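Local coordinates for protein exopolyphosphatase (Cytophaga hutchinsonii, PDB 3MDQ) that probably hydrolyses inorganic polyphosphate from the chain end, releasing orthophosphate, at residues 163-176 against 267-279. Numbering follows the deposited sequence. Where two conformers were deposited one is given.
Sequences GQRLIDRFHVHDPM and ELRADMVVVAICL. With SO4 (sulfate ion), chain G; SO4 (sulfate ion), chain E; SO4 (sulfate ion), chain F.
G163 at the start of helix 163-169 lies against M272, their CA atoms 4.9 Å apart, where the short helix crosses helix 267-279 almost at a right angle (85°), the axes 8.6 Å apart. Both helices belong to the domain built on the six-stranded sheet of this actin-like ATPase (Ppx/GppA) fold; helix 163-169 follows edge strand 153-159. In one of two conformers, the selenium of M272, a selenomethionine, rests 3.5 Å from G163 CA; the missing side chain at G163 probably lets the helices come this close. V275 fills the crossing with both methyls: CG2 lies 3.8 Å from I167 CG2 and also meets L166, while CG1 faces V172 CG2 from the chain after the helix. I167 crosses D271 at about a right angle, its CD1 3.8 Å from D271 CB, whereas the D271 carboxylate turns to R256 in a salt bridge. Further along, M176, also a selenomethionine, stretches out with CG opposite its backbone N (chi1 170°), then bends at its last torsion, bringing SE in one of two conformers to 3.6 Å from C278 SG. Away from the contact, R269 binds two sulfates edge-on through its guanidinium; they probably come from the crystallisation liquor and may mimic phosphate. At the Q164 end, one water bridges the helices, donating to L268 O at 3.1 Å and weakly to Q164 OE1.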
loop_
_atom_site.group_PDB
_atom_site.type_symbol
_atom_site.label_atom_id
_atom_site.label_comp_id
_atom_site.label_asym_id
_atom_site.label_seq_id
_atom_site.Cartn_x
_atom_site.Cartn_y
_atom_site.Cartn_z
ATOM N N GLY A 163 0.227 -9.459 -0.740
ATOM C CA GLY A 163 1.261 -10.356 -1.261
ATOM C C GLY A 163 1.810 -11.344 -0.277
ATOM O O GLY A 163 2.166 -12.434 -0.677
ATOM N N GLN A 164 1.938 -10.957 0.988
ATOM C CA GLN A 164 2.417 -11.922 2.000
ATOM C C GLN A 164 1.441 -13.083 2.128
ATOM O O GLN A 164 1.859 -14.244 2.253
ATOM C CB GLN A 164 2.627 -11.223 3.359
ATOM C CG GLN A 164 3.155 -12.141 4.478
ATOM C CD GLN A 164 4.608 -12.494 4.257
ATOM O OE1 GLN A 164 5.474 -11.641 4.444
ATOM N NE2 GLN A 164 4.880 -13.716 3.801
ATOM N N ARG A 165 0.140 -12.787 2.101
ATOM C CA ARG A 165 -0.855 -13.860 2.139
ATOM C C ARG A 165 -0.753 -14.752 0.925
ATOM O O ARG A 165 -0.813 -15.963 1.070
ATOM C CB ARG A 165 -2.277 -13.301 2.217
ATOM C CG ARG A 165 -2.576 -12.501 3.461
ATOM C CD ARG A 165 -4.087 -12.116 3.426
ATOM N NE ARG A 165 -4.467 -11.274 4.540
ATOM C CZ ARG A 165 -4.956 -11.726 5.700
ATOM N NH1 ARG A 165 -5.078 -13.028 5.919
ATOM N NH2 ARG A 165 -5.307 -10.865 6.635
ATOM N N LEU A 166 -0.589 -14.171 -0.257
ATOM C CA LEU A 166 -0.548 -14.944 -1.497
ATOM C C LEU A 166 0.635 -15.893 -1.500
ATOM O O LEU A 166 0.448 -17.083 -1.806
ATOM C CB LEU A 166 -0.484 -14.045 -2.714
ATOM C CG LEU A 166 -1.716 -13.157 -2.950
ATOM C CD1 LEU A 166 -1.503 -12.309 -4.188
ATOM C CD2 LEU A 166 -3.037 -13.957 -2.995
ATOM N N ILE A 167 1.841 -15.427 -1.133
ATOM C CA ILE A 167 3.018 -16.283 -1.208
ATOM C C ILE A 167 3.042 -17.320 -0.070
ATOM O O ILE A 167 3.756 -18.325 -0.162
ATOM C CB ILE A 167 4.351 -15.516 -1.262
ATOM C CG1 ILE A 167 4.630 -14.725 0.016
ATOM C CG2 ILE A 167 4.379 -14.594 -2.508
ATOM C CD1 ILE A 167 5.893 -13.977 -0.011
ATOM N N ASP A 168 2.293 -17.097 1.006
ATOM C CA ASP A 168 2.226 -18.072 2.090
ATOM C C ASP A 168 1.164 -19.106 1.871
ATOM O O ASP A 168 1.319 -20.246 2.326
ATOM C CB ASP A 168 1.963 -17.363 3.431
ATOM C CG ASP A 168 3.169 -16.624 3.943
ATOM O OD1 ASP A 168 4.265 -16.700 3.343
ATOM O OD2 ASP A 168 3.013 -15.984 5.007
ATOM N N ARG A 169 0.067 -18.737 1.218
ATOM C CA ARG A 169 -1.033 -19.664 1.027
ATOM C C ARG A 169 -0.836 -20.549 -0.174
ATOM O O ARG A 169 -1.365 -21.683 -0.184
ATOM C CB ARG A 169 -2.362 -18.924 0.950
ATOM C CG ARG A 169 -2.621 -18.206 -0.274
ATOM C CD ARG A 169 -3.712 -17.088 -0.032
ATOM N NE ARG A 169 -4.755 -17.518 0.913
ATOM C CZ ARG A 169 -5.780 -18.296 0.601
ATOM N NH1 ARG A 169 -5.919 -18.743 -0.644
ATOM N NH2 ARG A 169 -6.672 -18.642 1.538
ATOM N N PHE A 170 -0.060 -20.062 -1.152
ATOM C CA PHE A 170 0.229 -20.779 -2.375
ATOM C C PHE A 170 1.751 -20.989 -2.462
ATOM O O PHE A 170 2.528 -20.192 -1.917
ATOM C CB PHE A 170 -0.238 -20.009 -3.581
ATOM C CG PHE A 170 -1.721 -19.719 -3.610
ATOM C CD1 PHE A 170 -2.632 -20.764 -3.717
ATOM C CD2 PHE A 170 -2.199 -18.460 -3.538
ATOM C CE1 PHE A 170 -4.006 -20.507 -3.757
ATOM C CE2 PHE A 170 -3.586 -18.216 -3.530
ATOM C CZ PHE A 170 -4.465 -19.250 -3.685
ATOM N N HIS A 171 2.156 -22.075 -3.096
ATOM C CA HIS A 171 3.573 -22.299 -3.409
ATOM C C HIS A 171 3.856 -21.791 -4.817
ATOM O O HIS A 171 3.587 -22.480 -5.827
ATOM C CB HIS A 171 3.934 -23.758 -3.299
ATOM C CG HIS A 171 5.370 -24.039 -3.621
ATOM N ND1 HIS A 171 5.841 -25.307 -3.904
ATOM C CD2 HIS A 171 6.434 -23.208 -3.740
ATOM C CE1 HIS A 171 7.138 -25.243 -4.154
ATOM N NE2 HIS A 171 7.521 -23.981 -4.068
ATOM N N VAL A 172 4.407 -20.576 -4.896
ATOM C CA VAL A 172 4.821 -20.005 -6.165
ATOM C C VAL A 172 6.297 -20.351 -6.315
ATOM O O VAL A 172 7.082 -20.147 -5.401
ATOM C CB VAL A 172 4.670 -18.483 -6.153
ATOM C CG1 VAL A 172 5.074 -17.925 -7.507
ATOM C CG2 VAL A 172 3.186 -18.109 -5.759
ATOM N N HIS A 173 6.655 -20.898 -7.466
ATOM C CA HIS A 173 8.024 -21.330 -7.698
ATOM C C HIS A 173 8.951 -20.161 -8.019
ATOM O O HIS A 173 8.512 -19.060 -8.364
ATOM C CB HIS A 173 8.069 -22.387 -8.788
ATOM C CG HIS A 173 7.362 -23.644 -8.399
ATOM N ND1 HIS A 173 5.992 -23.792 -8.534
ATOM C CD2 HIS A 173 7.820 -24.789 -7.842
ATOM C CE1 HIS A 173 5.649 -24.987 -8.074
ATOM N NE2 HIS A 173 6.739 -25.626 -7.678
ATOM N N ASP A 174 10.245 -20.412 -7.876
ATOM C CA ASP A 174 11.299 -19.412 -8.003
ATOM C C ASP A 174 12.286 -19.879 -9.061
ATOM O O ASP A 174 13.215 -20.687 -8.757
ATOM C CB ASP A 174 12.008 -19.316 -6.659
ATOM C CG ASP A 174 13.099 -18.293 -6.636
ATOM O OD1 ASP A 174 12.971 -17.262 -7.304
ATOM O OD2 ASP A 174 14.075 -18.501 -5.879
ATOM N N PRO A 175 12.123 -19.436 -10.307
ATOM C CA PRO A 175 11.179 -18.449 -10.834
ATOM C C PRO A 175 9.812 -19.040 -11.169
ATOM O O PRO A 175 9.597 -20.255 -11.147
ATOM C CB PRO A 175 11.879 -17.958 -12.088
ATOM C CG PRO A 175 12.531 -19.180 -12.577
ATOM C CD PRO A 175 13.072 -19.857 -11.336
HETATM N N MSE A 176 8.870 -18.153 -11.449
HETATM C CA MSE A 176 7.479 -18.533 -11.664
HETATM C C MSE A 176 7.333 -19.444 -12.877
HETATM O O MSE A 176 8.009 -19.269 -13.889
HETATM C CB MSE A 176 6.629 -17.263 -11.814
HETATM C CG MSE A 176 5.227 -17.504 -12.284
HETATM SE SE MSE A 176 4.106 -15.934 -12.248
HETATM C CE MSE A 176 4.249 -15.600 -10.284
ATOM N N GLU A 267 13.553 -6.531 0.980
ATOM C CA GLU A 267 13.360 -7.995 1.014
ATOM C C GLU A 267 11.897 -8.453 0.967
ATOM O O GLU A 267 11.528 -9.321 0.168
ATOM C CB GLU A 267 14.022 -8.619 2.240
ATOM C CG GLU A 267 14.199 -10.163 2.100
ATOM C CD GLU A 267 13.090 -11.014 2.725
ATOM O OE1 GLU A 267 12.280 -10.471 3.506
ATOM O OE2 GLU A 267 13.040 -12.254 2.454
ATOM N N LEU A 268 11.030 -7.878 1.793
ATOM C CA LEU A 268 9.652 -8.361 1.823
ATOM C C LEU A 268 8.917 -8.059 0.523
ATOM O O LEU A 268 8.083 -8.843 0.064
ATOM C CB LEU A 268 8.888 -7.773 3.024
ATOM C CG LEU A 268 9.352 -8.327 4.382
ATOM C CD1 LEU A 268 8.746 -7.468 5.511
ATOM C CD2 LEU A 268 8.991 -9.805 4.584
ATOM N N ARG A 269 9.253 -6.943 -0.091
ATOM C CA ARG A 269 8.691 -6.633 -1.412
ATOM C C ARG A 269 9.268 -7.550 -2.503
ATOM O O ARG A 269 8.512 -8.054 -3.325
ATOM C CB ARG A 269 8.881 -5.181 -1.740
ATOM C CG ARG A 269 8.029 -4.703 -2.958
ATOM C CD ARG A 269 8.259 -3.227 -3.186
ATOM N NE ARG A 269 7.924 -2.527 -1.964
ATOM C CZ ARG A 269 8.469 -1.399 -1.540
ATOM N NH1 ARG A 269 9.390 -0.734 -2.246
ATOM N NH2 ARG A 269 8.065 -0.908 -0.386
ATOM N N ALA A 270 10.562 -7.814 -2.492
ATOM C CA ALA A 270 11.134 -8.806 -3.408
ATOM C C ALA A 270 10.395 -10.133 -3.324
ATOM O O ALA A 270 10.153 -10.776 -4.352
ATOM C CB ALA A 270 12.624 -9.013 -3.130
ATOM N N ASP A 271 10.020 -10.535 -2.122
ATOM C CA ASP A 271 9.325 -11.799 -1.959
ATOM C C ASP A 271 7.954 -11.853 -2.629
ATOM O O ASP A 271 7.583 -12.906 -3.169
ATOM C CB ASP A 271 9.136 -12.140 -0.503
ATOM C CG ASP A 271 10.433 -12.398 0.228
ATOM O OD1 ASP A 271 11.449 -12.702 -0.428
ATOM O OD2 ASP A 271 10.397 -12.276 1.486
HETATM N N MSE A 272 7.206 -10.751 -2.595
HETATM C CA MSE A 272 5.827 -10.756 -3.087
HETATM C C MSE A 272 5.596 -10.045 -4.427
HETATM O O MSE A 272 4.490 -10.132 -4.980
HETATM C CB MSE A 272 4.910 -10.122 -2.046
HETATM C CG MSE A 272 5.236 -8.705 -1.752
HETATM SE SE MSE A 272 3.733 -7.978 -0.783
HETATM C CE MSE A 272 2.817 -7.111 -2.294
ATOM N N VAL A 273 6.606 -9.354 -4.960
ATOM C CA VAL A 273 6.388 -8.477 -6.116
ATOM C C VAL A 273 5.921 -9.203 -7.370
ATOM O O VAL A 273 5.207 -8.601 -8.170
ATOM C CB VAL A 273 7.601 -7.549 -6.362
ATOM C CG1 VAL A 273 8.764 -8.305 -6.973
ATOM C CG2 VAL A 273 7.191 -6.334 -7.200
ATOM N N VAL A 274 6.310 -10.469 -7.531
ATOM C CA VAL A 274 5.865 -11.203 -8.729
ATOM C C VAL A 274 4.337 -11.518 -8.676
ATOM O O VAL A 274 3.597 -11.285 -9.650
ATOM C CB VAL A 274 6.678 -12.461 -8.963
ATOM C CG1 VAL A 274 6.222 -13.097 -10.326
ATOM C CG2 VAL A 274 8.205 -12.128 -8.994
ATOM N N VAL A 275 3.834 -11.983 -7.533
ATOM C CA VAL A 275 2.395 -12.158 -7.420
ATOM C C VAL A 275 1.643 -10.840 -7.507
ATOM O O VAL A 275 0.550 -10.768 -8.066
ATOM C CB VAL A 275 1.993 -12.995 -6.160
ATOM C CG1 VAL A 275 2.552 -14.431 -6.290
ATOM C CG2 VAL A 275 2.450 -12.366 -4.849
ATOM N N ALA A 276 2.251 -9.763 -6.998
ATOM C CA ALA A 276 1.670 -8.456 -7.125
ATOM C C ALA A 276 1.540 -8.039 -8.584
ATOM O O ALA A 276 0.480 -7.524 -8.991
ATOM C CB ALA A 276 2.491 -7.431 -6.293
ATOM N N ILE A 277 2.608 -8.222 -9.376
ATOM C CA ILE A 277 2.535 -7.852 -10.807
ATOM C C ILE A 277 1.523 -8.717 -11.562
ATOM O O ILE A 277 0.882 -8.237 -12.496
ATOM C CB ILE A 277 3.932 -7.765 -11.541
ATOM C CG1 ILE A 277 4.055 -6.386 -12.249
ATOM C CG2 ILE A 277 4.006 -8.777 -12.657
ATOM C CD1 ILE A 277 5.389 -5.896 -12.497
ATOM N N CYS A 278 1.352 -9.982 -11.170
ATOM C CA CYS A 278 0.312 -10.830 -11.755
ATOM C C CYS A 278 -1.066 -10.256 -11.452
ATOM O O CYS A 278 -1.933 -10.282 -12.300
ATOM C CB CYS A 278 0.393 -12.257 -11.214
ATOM S SG CYS A 278 1.814 -13.136 -11.906
ATOM N N LEU A 279 -1.282 -9.789 -10.235
ATOM C CA LEU A 279 -2.575 -9.151 -9.875
ATOM C C LEU A 279 -2.812 -7.893 -10.687
ATOM O O LEU A 279 -3.918 -7.662 -11.166
ATOM C CB LEU A 279 -2.638 -8.836 -8.374
ATOM C CG LEU A 279 -3.900 -8.172 -7.862
ATOM C CD1 LEU A 279 -5.122 -9.029 -8.223
ATOM C CD2 LEU A 279 -3.803 -7.922 -6.357
HETATM S S SO4 G . 10.863 -23.559 -5.664
HETATM O O1 SO4 G . 10.389 -24.950 -5.631
HETATM O O2 SO4 G . 9.904 -22.838 -4.803
HETATM O O3 SO4 G . 10.977 -23.098 -7.007
HETATM O O4 SO4 G . 12.195 -23.461 -5.057
HETATM S S SO4 E . 5.631 -3.367 0.855
HETATM O O1 SO4 E . 6.411 -4.643 0.971
HETATM O O2 SO4 E . 4.276 -3.412 1.339
HETATM O O3 SO4 E . 5.499 -3.066 -0.607
HETATM O O4 SO4 E . 6.308 -2.237 1.512
HETATM S S SO4 F . 7.966 2.901 -0.401
HETATM O O1 SO4 F . 9.020 1.905 -0.180
HETATM O O2 SO4 F . 6.758 2.459 0.286
HETATM O O3 SO4 F . 7.730 3.003 -1.837
HETATM O O4 SO4 F . 8.386 4.200 0.137
HETATM O O HOH W 1 5.729 -10.088 1.554
#